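Local coordinates for MaoC family protein (Mycobacterium tuberculosis H37Rv, PDB 3KHP) that probably acts as a hydratase/dehydratase on 3-hydroxyacyl thioesters, at residues Q71-P83 with I106-V120. Numbering follows the deposited sequence.
Sequences QQVLPTYAVICCP and IRLHAPLPAAGKLSV
Leu112 reaches from the loop between strands 103-108 and 116-129 to the 3-10 turn 75-77 and helix 78-81, its two methyls parting over different residues. CD1 lies 3.8 Å from Ala78 N and also meets Tyr77 CB, arriving at the edge of the tyrosine ring near its plane; CD2 turns to Cys81 SG at 3.9 Å. Val73 crosses Leu112 at about a right angle, CG1 against the leucine CB. Val73 CG2, anti to its own carbonyl carbon, touches both Leu112 O and Ala114 CA, 3.6 Å from the latter. No direct hydrogen bond joins the segments here; one water bridges Val73 O and Leu112 N, at 2.9 Å from each, and a second accepts from Val73 N and reaches Leu112 O by a weak bond. Where strand 103-108 passes, Ile106 divides its branches: CG2 packs on Val79 CG1 at 3.6 Å, while CG1, held between backbone N and carbonyl carbon (chi1 68°), carries CD1 to the carbonyl of Pro75. Leu108 CD2 lies against Pro75 CB at 3.9 Å. Toward the helix C-terminus, Leu118 CD1 touches Cys81 SG, and Val120 sets CG2 by Cys81 O and CG1 by Cys82 SG, 4.1 Å away. Trp40 and Phe38 of strand 36-40 extend this apolar layer, and Tyr235 of helix 231-245 flanks Ile106 and Val79. Thr76 turns its hydroxyl elsewhere, to Tyr48. A short helix laid against one face of an antiparallel sheet by aliphatic and cysteine side chains is consistent with the hot-dog fold of MaoC-like hydratases.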
loop_
_atom_site.group_PDB
_atom_site.type_symbol
_atom_site.label_atom_id
_atom_site.label_comp_id
_atom_site.label_asym_id
_atom_site.label_seq_id
_atom_site.Cartn_x
_atom_site.Cartn_y
_atom_site.Cartn_z
ATOM N N GLN A 71 0.809 -16.265 -8.107
ATOM C CA GLN A 71 1.520 -15.150 -7.493
ATOM C C GLN A 71 2.982 -15.514 -7.274
ATOM O O GLN A 71 3.290 -16.602 -6.782
ATOM C CB GLN A 71 0.890 -14.750 -6.154
ATOM C CG GLN A 71 1.396 -13.389 -5.678
ATOM C CD GLN A 71 0.914 -13.077 -4.330
ATOM O OE1 GLN A 71 -0.102 -13.619 -3.892
ATOM N NE2 GLN A 71 1.614 -12.185 -3.634
ATOM N N GLN A 72 3.865 -14.619 -7.685
ATOM C CA GLN A 72 5.257 -14.601 -7.271
ATOM C C GLN A 72 5.515 -13.430 -6.269
ATOM O O GLN A 72 4.829 -12.406 -6.302
ATOM C CB GLN A 72 6.152 -14.385 -8.489
ATOM C CG GLN A 72 6.061 -15.472 -9.525
ATOM C CD GLN A 72 7.073 -15.300 -10.625
ATOM O OE1 GLN A 72 8.269 -15.286 -10.369
ATOM N NE2 GLN A 72 6.598 -15.176 -11.865
ATOM N N VAL A 73 6.526 -13.594 -5.412
ATOM C CA VAL A 73 6.896 -12.617 -4.386
ATOM C C VAL A 73 8.229 -12.016 -4.750
ATOM O O VAL A 73 9.166 -12.721 -5.083
ATOM C CB VAL A 73 6.972 -13.284 -3.009
ATOM C CG1 VAL A 73 7.423 -12.264 -1.942
ATOM C CG2 VAL A 73 5.622 -13.840 -2.656
ATOM N N LEU A 74 8.340 -10.703 -4.729
ATOM C CA LEU A 74 9.644 -10.138 -5.069
ATOM C C LEU A 74 10.697 -10.539 -4.029
ATOM O O LEU A 74 10.404 -10.664 -2.825
ATOM C CB LEU A 74 9.570 -8.639 -5.224
ATOM C CG LEU A 74 8.698 -8.173 -6.379
ATOM C CD1 LEU A 74 8.319 -6.724 -6.201
ATOM C CD2 LEU A 74 9.367 -8.439 -7.672
ATOM N N PRO A 75 11.921 -10.823 -4.483
ATOM C CA PRO A 75 12.898 -11.341 -3.507
ATOM C C PRO A 75 13.339 -10.248 -2.542
ATOM O O PRO A 75 13.697 -10.553 -1.405
ATOM C CB PRO A 75 14.057 -11.858 -4.373
ATOM C CG PRO A 75 13.907 -11.171 -5.679
ATOM C CD PRO A 75 12.400 -10.963 -5.864
ATOM N N THR A 76 13.250 -8.993 -2.958
ATOM C CA THR A 76 13.536 -7.901 -2.040
ATOM C C THR A 76 12.545 -7.825 -0.898
ATOM O O THR A 76 12.782 -7.083 0.068
ATOM C CB THR A 76 13.559 -6.541 -2.697
ATOM O OG1 THR A 76 12.268 -6.240 -3.214
ATOM C CG2 THR A 76 14.635 -6.464 -3.755
ATOM N N TYR A 77 11.450 -8.595 -0.973
ATOM C CA TYR A 77 10.571 -8.737 0.197
ATOM C C TYR A 77 11.344 -9.302 1.427
ATOM O O TYR A 77 10.879 -9.176 2.543
ATOM C CB TYR A 77 9.318 -9.563 -0.130
ATOM C CG TYR A 77 8.273 -9.552 0.954
ATOM C CD1 TYR A 77 7.561 -8.387 1.257
ATOM C CD2 TYR A 77 8.033 -10.691 1.722
ATOM C CE1 TYR A 77 6.623 -8.357 2.290
ATOM C CE2 TYR A 77 7.099 -10.674 2.781
ATOM C CZ TYR A 77 6.392 -9.502 3.041
ATOM O OH TYR A 77 5.496 -9.485 4.061
ATOM N N ALA A 78 12.523 -9.885 1.240
ATOM C CA ALA A 78 13.322 -10.347 2.397
ATOM C C ALA A 78 13.607 -9.215 3.400
ATOM O O ALA A 78 13.720 -9.474 4.570
ATOM C CB ALA A 78 14.608 -10.976 1.970
ATOM N N VAL A 79 13.666 -7.976 2.948
ATOM C CA VAL A 79 13.918 -6.877 3.861
ATOM C C VAL A 79 12.768 -6.598 4.815
ATOM O O VAL A 79 12.996 -6.036 5.881
ATOM C CB VAL A 79 14.350 -5.593 3.144
ATOM C CG1 VAL A 79 15.617 -5.860 2.272
ATOM C CG2 VAL A 79 13.208 -4.976 2.360
ATOM N N ILE A 80 11.564 -7.090 4.498
ATOM C CA ILE A 80 10.436 -6.931 5.366
ATOM C C ILE A 80 10.168 -8.134 6.253
ATOM O O ILE A 80 9.872 -7.963 7.417
ATOM C CB ILE A 80 9.171 -6.682 4.567
ATOM C CG1 ILE A 80 9.351 -5.492 3.604
ATOM C CG2 ILE A 80 7.984 -6.492 5.524
ATOM C CD1 ILE A 80 9.670 -4.121 4.313
ATOM N N CYS A 81 10.259 -9.354 5.712
ATOM C CA CYS A 81 10.047 -10.599 6.486
ATOM C C CYS A 81 11.303 -11.196 7.096
ATOM O O CYS A 81 11.226 -12.196 7.816
ATOM C CB CYS A 81 9.377 -11.702 5.628
ATOM S SG CYS A 81 10.298 -12.208 4.199
ATOM N N CYS A 82 12.457 -10.645 6.781
ATOM C CA CYS A 82 13.710 -11.125 7.383
ATOM C C CYS A 82 14.659 -9.986 7.719
ATOM O O CYS A 82 15.819 -10.033 7.328
ATOM C CB CYS A 82 14.416 -12.106 6.440
ATOM S SG CYS A 82 15.774 -13.079 7.220
ATOM N N PRO A 83 14.172 -8.966 8.443
ATOM C CA PRO A 83 14.971 -7.772 8.671
ATOM C C PRO A 83 16.109 -8.022 9.669
ATOM O O PRO A 83 15.876 -8.610 10.703
ATOM C CB PRO A 83 13.958 -6.777 9.264
ATOM C CG PRO A 83 12.940 -7.586 9.876
ATOM C CD PRO A 83 12.916 -8.927 9.204
ATOM N N ILE A 106 20.567 -8.956 0.225
ATOM C CA ILE A 106 19.676 -10.027 0.553
ATOM C C ILE A 106 20.193 -11.273 -0.151
ATOM O O ILE A 106 20.829 -11.179 -1.156
ATOM C CB ILE A 106 18.219 -9.737 0.159
ATOM C CG1 ILE A 106 18.076 -9.702 -1.357
ATOM C CG2 ILE A 106 17.687 -8.440 0.794
ATOM C CD1 ILE A 106 16.683 -9.531 -1.799
ATOM N N ARG A 107 19.929 -12.443 0.391
ATOM C CA ARG A 107 20.242 -13.681 -0.319
ATOM C C ARG A 107 19.093 -14.637 -0.089
ATOM O O ARG A 107 18.669 -14.811 1.050
ATOM C CB ARG A 107 21.586 -14.254 0.177
ATOM C CG ARG A 107 21.983 -15.570 -0.432
ATOM C CD ARG A 107 23.469 -15.952 -0.148
ATOM N NE ARG A 107 24.378 -14.938 -0.658
ATOM C CZ ARG A 107 24.931 -14.944 -1.863
ATOM N NH1 ARG A 107 24.697 -15.936 -2.718
ATOM N NH2 ARG A 107 25.729 -13.948 -2.223
ATOM N N LEU A 108 18.580 -15.239 -1.157
ATOM C CA LEU A 108 17.452 -16.171 -1.035
ATOM C C LEU A 108 17.909 -17.594 -1.353
ATOM O O LEU A 108 18.755 -17.810 -2.200
ATOM C CB LEU A 108 16.299 -15.756 -1.954
ATOM C CG LEU A 108 15.353 -14.610 -1.508
ATOM C CD1 LEU A 108 14.579 -14.894 -0.204
ATOM C CD2 LEU A 108 16.148 -13.335 -1.399
ATOM N N HIS A 109 17.341 -18.554 -0.634
ATOM C CA HIS A 109 17.654 -19.970 -0.793
ATOM C C HIS A 109 16.461 -20.765 -1.237
ATOM O O HIS A 109 16.588 -21.942 -1.586
ATOM C CB HIS A 109 18.159 -20.501 0.529
ATOM C CG HIS A 109 19.400 -19.817 0.961
ATOM N ND1 HIS A 109 20.629 -20.112 0.415
ATOM C CD2 HIS A 109 19.594 -18.759 1.784
ATOM C CE1 HIS A 109 21.537 -19.306 0.932
ATOM N NE2 HIS A 109 20.937 -18.480 1.771
ATOM N N ALA A 110 15.304 -20.117 -1.196
ATOM C CA ALA A 110 14.070 -20.643 -1.747
ATOM C C ALA A 110 13.178 -19.460 -2.149
ATOM O O ALA A 110 13.420 -18.321 -1.760
ATOM C CB ALA A 110 13.360 -21.536 -0.713
ATOM N N PRO A 111 12.154 -19.720 -2.945
ATOM C CA PRO A 111 11.194 -18.641 -3.198
ATOM C C PRO A 111 10.469 -18.257 -1.919
ATOM O O PRO A 111 10.257 -19.100 -1.066
ATOM C CB PRO A 111 10.202 -19.262 -4.193
ATOM C CG PRO A 111 10.876 -20.554 -4.716
ATOM C CD PRO A 111 11.816 -20.985 -3.633
ATOM N N LEU A 112 10.067 -17.001 -1.796
ATOM C CA LEU A 112 9.302 -16.605 -0.638
ATOM C C LEU A 112 7.886 -16.899 -1.060
ATOM O O LEU A 112 7.514 -16.552 -2.178
ATOM C CB LEU A 112 9.511 -15.128 -0.288
ATOM C CG LEU A 112 10.902 -14.671 0.174
ATOM C CD1 LEU A 112 11.059 -13.163 0.056
ATOM C CD2 LEU A 112 11.089 -15.101 1.634
ATOM N N PRO A 113 7.104 -17.578 -0.203
ATOM C CA PRO A 113 5.715 -17.827 -0.560
ATOM C C PRO A 113 4.835 -16.593 -0.337
ATOM O O PRO A 113 5.146 -15.721 0.537
ATOM C CB PRO A 113 5.314 -18.942 0.417
ATOM C CG PRO A 113 6.127 -18.616 1.674
ATOM C CD PRO A 113 7.419 -18.051 1.159
ATOM N N ALA A 114 3.755 -16.519 -1.102
ATOM C CA ALA A 114 2.837 -15.387 -1.055
ATOM C C ALA A 114 2.351 -15.118 0.350
ATOM O O ALA A 114 2.120 -13.968 0.711
ATOM C CB ALA A 114 1.604 -15.610 -2.024
ATOM N N ALA A 115 2.121 -16.198 1.084
ATOM C CA ALA A 115 1.730 -16.198 2.487
ATOM C C ALA A 115 2.650 -17.176 3.211
ATOM O O ALA A 115 2.918 -18.261 2.688
ATOM C CB ALA A 115 0.298 -16.670 2.662
ATOM N N GLY A 116 3.085 -16.820 4.412
ATOM C CA GLY A 116 3.902 -17.711 5.215
ATOM C C GLY A 116 4.399 -17.139 6.529
ATOM O O GLY A 116 3.898 -16.130 7.027
ATOM N N LYS A 117 5.413 -17.801 7.066
ATOM C CA LYS A 117 6.025 -17.456 8.335
ATOM C C LYS A 117 7.528 -17.682 8.232
ATOM O O LYS A 117 7.981 -18.613 7.537
ATOM C CB LYS A 117 5.522 -18.353 9.456
ATOM C CG LYS A 117 4.039 -18.695 9.432
ATOM C CD LYS A 117 3.654 -19.512 10.689
ATOM C CE LYS A 117 2.122 -19.637 10.865
ATOM N NZ LYS A 117 1.369 -19.565 9.553
ATOM N N LEU A 118 8.296 -16.842 8.936
ATOM C CA LEU A 118 9.712 -17.130 9.158
ATOM C C LEU A 118 10.113 -16.870 10.604
ATOM O O LEU A 118 9.592 -15.986 11.256
ATOM C CB LEU A 118 10.607 -16.307 8.245
ATOM C CG LEU A 118 10.666 -16.573 6.770
ATOM C CD1 LEU A 118 11.507 -15.449 6.135
ATOM C CD2 LEU A 118 11.232 -17.973 6.480
ATOM N N SER A 119 11.051 -17.683 11.064
ATOM C CA SER A 119 11.704 -17.563 12.339
ATOM C C SER A 119 12.985 -16.829 12.032
ATOM O O SER A 119 13.850 -17.359 11.329
ATOM C CB SER A 119 12.034 -18.973 12.866
ATOM O OG SER A 119 12.895 -18.920 13.993
ATOM N N VAL A 120 13.089 -15.603 12.523
ATOM C CA VAL A 120 14.154 -14.717 12.146
ATOM C C VAL A 120 15.042 -14.443 13.363
ATOM O O VAL A 120 14.558 -14.109 14.431
ATOM C CB VAL A 120 13.602 -13.403 11.568
ATOM C CG1 VAL A 120 14.720 -12.474 11.177
ATOM C CG2 VAL A 120 12.707 -13.697 10.356
HETATM O O HOH W 1 8.267 -16.329 -5.552
HETATM O O HOH W 2 10.377 -15.154 -4.017
#